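Local coordinates for protein ribosome biogenesis GTPase A (Thermotoga maritima, PDB 3CNL) that binds GTP as a circularly permuted GTPase and probably hydrolyses it during a late step in assembly of the 50S ribosomal subunit, at residues A[69-72]-A[73-76]; A[166-170]-A[171-175]; A[231-234]-A[235-239]. All coordinates share one frame; numbering follows the deposited sequence.

Contact 1. Residues A[69-72]-A[73-76]; sequences EFFK and KQGK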
loop_
_atom_site.group_PDB
_atom_site.type_symbol
_atom_site.label_atom_id
_atom_site.label_comp_id
_atom_site.label_asym_id
_atom_site.label_seq_id
_atom_site.Cartn_x
_atom_site.Cartn_y
_atom_site.Cartn_z
ATOM N N GLU A 69 -16.642 -6.025 0.183
ATOM C CA GLU A 69 -17.923 -6.275 -0.500
ATOM C C GLU A 69 -17.863 -5.933 -1.958
ATOM O O GLU A 69 -18.353 -6.689 -2.802
ATOM C CB GLU A 69 -19.020 -5.439 0.134
ATOM C CG GLU A 69 -19.143 -5.717 1.589
ATOM C CD GLU A 69 -20.502 -5.432 2.122
ATOM O OE1 GLU A 69 -21.420 -5.161 1.314
ATOM O OE2 GLU A 69 -20.636 -5.484 3.361
ATOM N N PHE A 70 -17.260 -4.779 -2.245
ATOM C CA PHE A 70 -17.008 -4.345 -3.602
ATOM C C PHE A 70 -16.240 -5.397 -4.411
ATOM O O PHE A 70 -16.622 -5.691 -5.542
ATOM C CB PHE A 70 -16.250 -3.002 -3.599
ATOM C CG PHE A 70 -15.921 -2.491 -4.980
ATOM C CD1 PHE A 70 -16.871 -1.793 -5.710
ATOM C CD2 PHE A 70 -14.668 -2.711 -5.542
ATOM C CE1 PHE A 70 -16.585 -1.315 -6.986
ATOM C CE2 PHE A 70 -14.366 -2.235 -6.813
ATOM C CZ PHE A 70 -15.336 -1.540 -7.538
ATOM N N PHE A 71 -15.142 -5.930 -3.860
ATOM C CA PHE A 71 -14.340 -6.903 -4.609
ATOM C C PHE A 71 -15.047 -8.252 -4.725
ATOM O O PHE A 71 -15.024 -8.869 -5.797
ATOM C CB PHE A 71 -12.918 -7.036 -4.041
ATOM C CG PHE A 71 -12.078 -5.802 -4.248
ATOM C CD1 PHE A 71 -11.831 -5.325 -5.523
ATOM C CD2 PHE A 71 -11.569 -5.100 -3.168
ATOM C CE1 PHE A 71 -11.071 -4.177 -5.717
ATOM C CE2 PHE A 71 -10.803 -3.954 -3.358
ATOM C CZ PHE A 71 -10.562 -3.493 -4.627
ATOM N N LYS A 72 -15.690 -8.693 -3.643
ATOM C CA LYS A 72 -16.523 -9.918 -3.686
ATOM C C LYS A 72 -17.600 -9.816 -4.781
ATOM O O LYS A 72 -17.816 -10.753 -5.543
ATOM C CB LYS A 72 -17.141 -10.238 -2.312
ATOM C CG LYS A 72 -16.120 -10.376 -1.181
ATOM C CD LYS A 72 -16.485 -11.380 -0.091
ATOM C CE LYS A 72 -17.944 -11.296 0.344
ATOM N NZ LYS A 72 -18.400 -12.564 1.014
ATOM N N LYS A 73 -18.232 -8.654 -4.893
ATOM C CA LYS A 73 -19.231 -8.426 -5.930
ATOM C C LYS A 73 -18.662 -8.420 -7.341
ATOM O O LYS A 73 -19.367 -8.773 -8.280
ATOM C CB LYS A 73 -20.039 -7.157 -5.656
ATOM C CG LYS A 73 -21.057 -7.328 -4.527
ATOM C CD LYS A 73 -22.055 -6.162 -4.475
ATOM C CE LYS A 73 -21.481 -4.976 -3.717
ATOM N NZ LYS A 73 -22.428 -3.819 -3.620
ATOM N N GLN A 74 -17.391 -8.050 -7.496
ATOM C CA GLN A 74 -16.712 -8.175 -8.794
ATOM C C GLN A 74 -16.278 -9.616 -9.101
ATOM O O GLN A 74 -15.689 -9.882 -10.157
ATOM C CB GLN A 74 -15.486 -7.250 -8.871
ATOM C CG GLN A 74 -15.778 -5.764 -8.750
ATOM C CD GLN A 74 -14.722 -4.927 -9.421
ATOM O OE1 GLN A 74 -15.027 -4.141 -10.325
ATOM N NE2 GLN A 74 -13.460 -5.093 -8.999
ATOM N N GLY A 75 -16.558 -10.534 -8.182
ATOM C CA GLY A 75 -16.161 -11.934 -8.317
ATOM C C GLY A 75 -14.683 -12.126 -8.015
ATOM O O GLY A 75 -14.033 -13.025 -8.564
ATOM N N LYS A 76 -14.139 -11.285 -7.138
ATOM C CA LYS A 76 -12.700 -11.320 -6.904
ATOM C C LYS A 76 -12.310 -12.025 -5.621
ATOM O O LYS A 76 -13.060 -12.023 -4.652
ATOM C CB LYS A 76 -12.080 -9.929 -7.060
ATOM C CG LYS A 76 -11.884 -9.651 -8.535
ATOM C CD LYS A 76 -11.567 -8.228 -8.892
ATOM C CE LYS A 76 -11.311 -8.168 -10.388
ATOM N NZ LYS A 76 -10.773 -6.844 -10.767
HETATM O O HOH W 1 -22.969 -4.845 -0.851
#

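Contact 2. Residues A[166-170]-A[171-175]; sequences AKLLL and VGSLP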
loop_
_atom_site.group_PDB
_atom_site.type_symbol
_atom_site.label_atom_id
_atom_site.label_comp_id
_atom_site.label_asym_id
_atom_site.label_seq_id
_atom_site.Cartn_x
_atom_site.Cartn_y
_atom_site.Cartn_z
ATOM N N ALA A 166 -1.542 11.891 -5.084
ATOM C CA ALA A 166 -1.885 12.307 -3.734
ATOM C C ALA A 166 -2.140 11.080 -2.843
ATOM O O ALA A 166 -1.625 11.004 -1.742
ATOM C CB ALA A 166 -3.105 13.199 -3.769
ATOM N N LYS A 167 -2.890 10.111 -3.359
ATOM C CA LYS A 167 -3.231 8.878 -2.621
ATOM C C LYS A 167 -2.018 7.970 -2.374
ATOM O O LYS A 167 -1.833 7.420 -1.267
ATOM C CB LYS A 167 -4.366 8.145 -3.342
ATOM C CG LYS A 167 -5.733 8.761 -3.060
ATOM C CD LYS A 167 -6.741 8.418 -4.129
ATOM C CE LYS A 167 -8.122 8.912 -3.694
ATOM N NZ LYS A 167 -9.118 8.775 -4.801
ATOM N N LEU A 168 -1.183 7.824 -3.395
ATOM C CA LEU A 168 0.097 7.125 -3.231
ATOM C C LEU A 168 1.041 7.826 -2.255
ATOM O O LEU A 168 1.815 7.165 -1.560
ATOM C CB LEU A 168 0.786 6.897 -4.573
ATOM C CG LEU A 168 0.104 5.961 -5.575
ATOM C CD1 LEU A 168 0.839 6.013 -6.903
ATOM C CD2 LEU A 168 0.111 4.521 -5.009
ATOM N N LEU A 169 1.010 9.152 -2.216
ATOM C CA LEU A 169 1.730 9.879 -1.169
ATOM C C LEU A 169 1.231 9.538 0.233
ATOM O O LEU A 169 2.018 9.335 1.173
ATOM C CB LEU A 169 1.615 11.403 -1.407
ATOM C CG LEU A 169 2.217 12.349 -0.372
ATOM C CD1 LEU A 169 3.716 12.172 -0.339
ATOM C CD2 LEU A 169 1.869 13.802 -0.757
ATOM N N LEU A 170 -0.086 9.522 0.385
ATOM C CA LEU A 170 -0.716 9.280 1.695
ATOM C C LEU A 170 -0.418 7.870 2.263
ATOM O O LEU A 170 -0.381 7.681 3.471
ATOM C CB LEU A 170 -2.247 9.502 1.575
ATOM C CG LEU A 170 -2.763 10.940 1.504
ATOM C CD1 LEU A 170 -4.208 11.063 0.998
ATOM C CD2 LEU A 170 -2.639 11.635 2.840
ATOM N N VAL A 171 -0.238 6.876 1.393
ATOM C CA VAL A 171 0.125 5.525 1.852
ATOM C C VAL A 171 1.661 5.286 1.865
ATOM O O VAL A 171 2.124 4.184 2.142
ATOM C CB VAL A 171 -0.624 4.416 1.049
ATOM C CG1 VAL A 171 -2.136 4.520 1.283
ATOM C CG2 VAL A 171 -0.299 4.502 -0.433
ATOM N N GLY A 172 2.438 6.333 1.607
ATOM C CA GLY A 172 3.920 6.255 1.633
ATOM C C GLY A 172 4.562 5.520 0.475
ATOM O O GLY A 172 5.750 5.176 0.514
ATOM N N SER A 173 3.775 5.272 -0.562
ATOM C CA SER A 173 4.250 4.590 -1.748
ATOM C C SER A 173 5.043 5.530 -2.674
ATOM O O SER A 173 5.997 5.116 -3.362
ATOM C CB SER A 173 3.057 3.980 -2.471
ATOM O OG SER A 173 3.474 3.310 -3.634
ATOM N N LEU A 174 4.648 6.795 -2.694
ATOM C CA LEU A 174 5.342 7.781 -3.502
ATOM C C LEU A 174 6.000 8.817 -2.589
ATOM O O LEU A 174 5.314 9.488 -1.835
ATOM C CB LEU A 174 4.365 8.409 -4.517
ATOM C CG LEU A 174 4.821 9.392 -5.598
ATOM C CD1 LEU A 174 5.734 8.721 -6.654
ATOM C CD2 LEU A 174 3.592 10.009 -6.259
ATOM N N PRO A 175 7.343 8.949 -2.658
ATOM C CA PRO A 175 8.087 9.943 -1.849
ATOM C C PRO A 175 7.796 11.409 -2.169
ATOM O O PRO A 175 7.583 11.751 -3.317
ATOM C CB PRO A 175 9.569 9.617 -2.162
ATOM C CG PRO A 175 9.546 8.211 -2.732
ATOM C CD PRO A 175 8.252 8.136 -3.487
#

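Contact 3. Residues A[231-234]-A[235-239]; sequences FFTE and VAQGK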
loop_
_atom_site.group_PDB
_atom_site.type_symbol
_atom_site.label_atom_id
_atom_site.label_comp_id
_atom_site.label_asym_id
_atom_site.label_seq_id
_atom_site.Cartn_x
_atom_site.Cartn_y
_atom_site.Cartn_z
ATOM N N PHE A 231 4.850 15.007 7.934
ATOM C CA PHE A 231 3.404 14.800 8.097
ATOM C C PHE A 231 2.956 13.558 7.331
ATOM O O PHE A 231 2.305 12.665 7.897
ATOM C CB PHE A 231 2.588 16.040 7.671
ATOM C CG PHE A 231 1.104 15.801 7.669
ATOM C CD1 PHE A 231 0.411 15.662 8.857
ATOM C CD2 PHE A 231 0.416 15.654 6.476
ATOM C CE1 PHE A 231 -0.954 15.394 8.852
ATOM C CE2 PHE A 231 -0.973 15.408 6.469
ATOM C CZ PHE A 231 -1.637 15.279 7.642
ATOM N N PHE A 232 3.322 13.494 6.058
ATOM C CA PHE A 232 2.864 12.402 5.196
ATOM C C PHE A 232 3.508 11.073 5.529
ATOM O O PHE A 232 2.904 10.020 5.331
ATOM C CB PHE A 232 2.977 12.760 3.697
ATOM C CG PHE A 232 2.007 13.819 3.280
ATOM C CD1 PHE A 232 0.642 13.580 3.323
ATOM C CD2 PHE A 232 2.449 15.088 2.878
ATOM C CE1 PHE A 232 -0.276 14.590 2.979
ATOM C CE2 PHE A 232 1.541 16.087 2.530
ATOM C CZ PHE A 232 0.185 15.838 2.575
ATOM N N THR A 233 4.702 11.130 6.100
ATOM C CA THR A 233 5.363 9.935 6.628
ATOM C C THR A 233 4.559 9.440 7.806
ATOM O O THR A 233 4.251 8.257 7.892
ATOM C CB THR A 233 6.805 10.248 7.051
ATOM O OG1 THR A 233 7.547 10.565 5.870
ATOM C CG2 THR A 233 7.455 9.046 7.751
ATOM N N GLU A 234 4.182 10.349 8.700
ATOM C CA GLU A 234 3.301 10.004 9.796
ATOM C C GLU A 234 1.914 9.483 9.373
ATOM O O GLU A 234 1.418 8.505 9.939
ATOM C CB GLU A 234 3.161 11.192 10.753
ATOM C CG GLU A 234 4.406 11.381 11.619
ATOM C CD GLU A 234 4.224 12.410 12.700
ATOM O OE1 GLU A 234 5.119 12.506 13.564
ATOM O OE2 GLU A 234 3.203 13.128 12.689
ATOM N N VAL A 235 1.285 10.124 8.399
ATOM C CA VAL A 235 -0.004 9.628 7.863
ATOM C C VAL A 235 0.119 8.183 7.333
ATOM O O VAL A 235 -0.731 7.321 7.622
ATOM C CB VAL A 235 -0.576 10.549 6.751
ATOM C CG1 VAL A 235 -1.763 9.893 6.081
ATOM C CG2 VAL A 235 -1.005 11.897 7.344
ATOM N N ALA A 236 1.172 7.942 6.561
ATOM C CA ALA A 236 1.431 6.654 5.910
ATOM C C ALA A 236 1.599 5.524 6.937
ATOM O O ALA A 236 1.226 4.374 6.680
ATOM C CB ALA A 236 2.665 6.767 5.072
ATOM N N GLN A 237 2.156 5.889 8.096
ATOM C CA GLN A 237 2.393 5.001 9.229
ATOM C C GLN A 237 1.169 4.818 10.130
ATOM O O GLN A 237 1.196 4.016 11.052
ATOM C CB GLN A 237 3.587 5.529 10.042
ATOM C CG GLN A 237 4.909 5.500 9.257
ATOM C CD GLN A 237 6.061 6.200 9.951
ATOM O OE1 GLN A 237 5.858 7.057 10.803
ATOM N NE2 GLN A 237 7.292 5.846 9.571
ATOM N N GLY A 238 0.079 5.524 9.849
ATOM C CA GLY A 238 -1.110 5.427 10.678
ATOM C C GLY A 238 -1.013 6.214 11.980
ATOM O O GLY A 238 -1.822 5.999 12.895
ATOM N N LYS A 239 -0.042 7.135 12.062
ATOM C CA LYS A 239 0.196 7.923 13.288
ATOM C C LYS A 239 -0.680 9.169 13.365
ATOM O O LYS A 239 -0.615 9.923 14.342
ATOM C CB LYS A 239 1.675 8.320 13.407
ATOM C CG LYS A 239 2.602 7.173 13.828
ATOM C CD LYS A 239 4.036 7.437 13.407
ATOM C CE LYS A 239 4.917 6.195 13.604
ATOM N NZ LYS A 239 5.333 6.053 15.038
#

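Contact 1. Residues A[69-72]-A[73-76]
Gln74 folds back over the Phe70 ring and against the edge of Phe71 at the C-terminal end of helix 61-73. Its CB lies 3.5 Å from Phe71 O. CG is anti to the carbonyl carbon (chi1 -62°), which turns the chain back toward the preceding turn. CG therefore sits 3.3 Å from Phe70 O and over one face of the Phe70 ring, offset toward the rim. Beyond CG the chain is extended. CD lies 3.8 Å from Phe70 CE2, and OE1 is 3.8 Å from Phe70 CZ. The planes of the amide and the Phe70 ring are 33° apart, so the packing is a slanted overlap. NE2 reaches the edge of the other ring, 3.8 Å from Phe71 CD1 and close to the plane of that ring. Here the amide plane is turned 57° from the ring.

The backbone closes the helix with a Schellman motif. Lys76 N bonds to Phe71 O at 2.9 Å, and Gly75 N bonds to Lys72 O. Gly75 has positive phi. Lys73 bends about its CG-CD bond, and a water bridges its NZ to Glu69 OE1. The water donates to Glu69 OE1 at 2.7 Å and accepts from Lys73 NZ at 3.0 Å.

The contact is at the surface. Phe71 is the buried residue and faces the sheet, touching Ile51 of strand 48-54 and Val78 of strand 78-80. Phe70 meets the Phe35 ring at a steep angle and also touches Pro248. The turn thus leads from helix 61-73 into edge strand 78-80.

Contact 2. Residues A[166-170]-A[171-175]
Leu174 N and Gly172 N come to the carbonyls of Leu168 and Leu169 from above the flat peptide planes. Leu174 N is 3.1 Å from Leu168 O and 64° out of that plane. Gly172 N is 3.1 Å from Leu169 O and 68° out of plane. Neither donor sits on a lone pair. A second, weak bond reaches Leu168 O from Ser173 N at 2.9 Å, so this oxygen has two donors, one of them weakly bonded. Val171 N makes the last ordinary helical bond, to Lys167 O.

The bonds from Ser173 N and Gly172 N form the Schellman motif that ends helix 162-170, with Gly172 as the C-prime residue. Its positive phi turns the chain back. Leu168 CB then meets Leu174 CB at 3.9 Å. Leu168 CD2 lies alongside Ser173 OG at 3.8 Å, while Leu169 CD1 touches Leu174 O at 3.5 Å.

Val171 CG1 is anti to the carbonyl carbon (chi1 -64°), which puts CG2 in the crowded position between the backbone N and that carbon. The CG2 methyl lies 3.4 Å from Lys167 O and 3.6 Å from Leu168 O. An alanine here removes both methyls and would probably open a gap beside these two carbonyls.

Two polar atoms of the turn bond to residues of the nucleotide site. Ser173 OG bonds to Pro108 O, and Val171 O accepts from ND2 of Asn109, a GTP-binding residue. The chemistry is that of an apolar helix end: the turn caps Leu168 O and Leu169 O, and Ser173 OG and Val171 O tie it to the nucleotide-binding loop.

Contact 3. Residues A[231-234]-A[235-239]
Val235 and Phe231 cross obliquely, with CG2 of the valine over one face of the ring. This is a CH-pi contact, 3.7 Å from CG2 to the ring centroid and 23° off the ring normal. CG anti to the backbone N of Phe231 (chi1 173°) carries the ring along the helix so that its far end meets Val235. Phe231 in turn places CD2 over the centre of the Phe232 ring, 3.6 Å above its plane. Rings of Phe192, Phe205 and Phe206 meet Phe231 edge-to-face.

Thr233 and Gln237 lie side by side and point the same way. Thr233 CG2 is 3.7 Å from Gln237 NE2, and Gln237 CG packs 3.1 Å from Thr233 O.

Lys239 N bonds to Glu234 O at 2.9 Å, and Gly238 N bonds to Val235 O at 3.0 Å. With positive phi at Gly238, this Schellman motif ends helix 224-236. Glu234 is paired with Arg213 rather than with Lys239, whose NZ is 6.6 Å from Glu234 OE1.

The chemistry is divided: an aromatic and aliphatic face packs inward, while the helix end is polar. There Arg32 donates to Val235 O and Ala236 O, which would probably offset the negative end of the helix dipole.

All three contacts are helix ends closed by Schellman motifs, and they follow in series along the chain. Contact 1 ends helix 61-73 beside strands 48-54 and 78-80, at one border of the mixed sheet. It stands apart: its centre is about 25 Å from that of contact 2 and about 29 Å from that of contact 3. Contacts 2 and 3 are about 10 Å apart between centres and touch directly. Ala236 CB packs 3.5 Å from Gly172 N. The ends of helices 162-170 and 224-236 therefore meet beside the nucleotide. Contacts 2 and 3 thus link the GTP-binding region to the C-terminal helices, whereas contact 1 belongs to the sheet's outer flank.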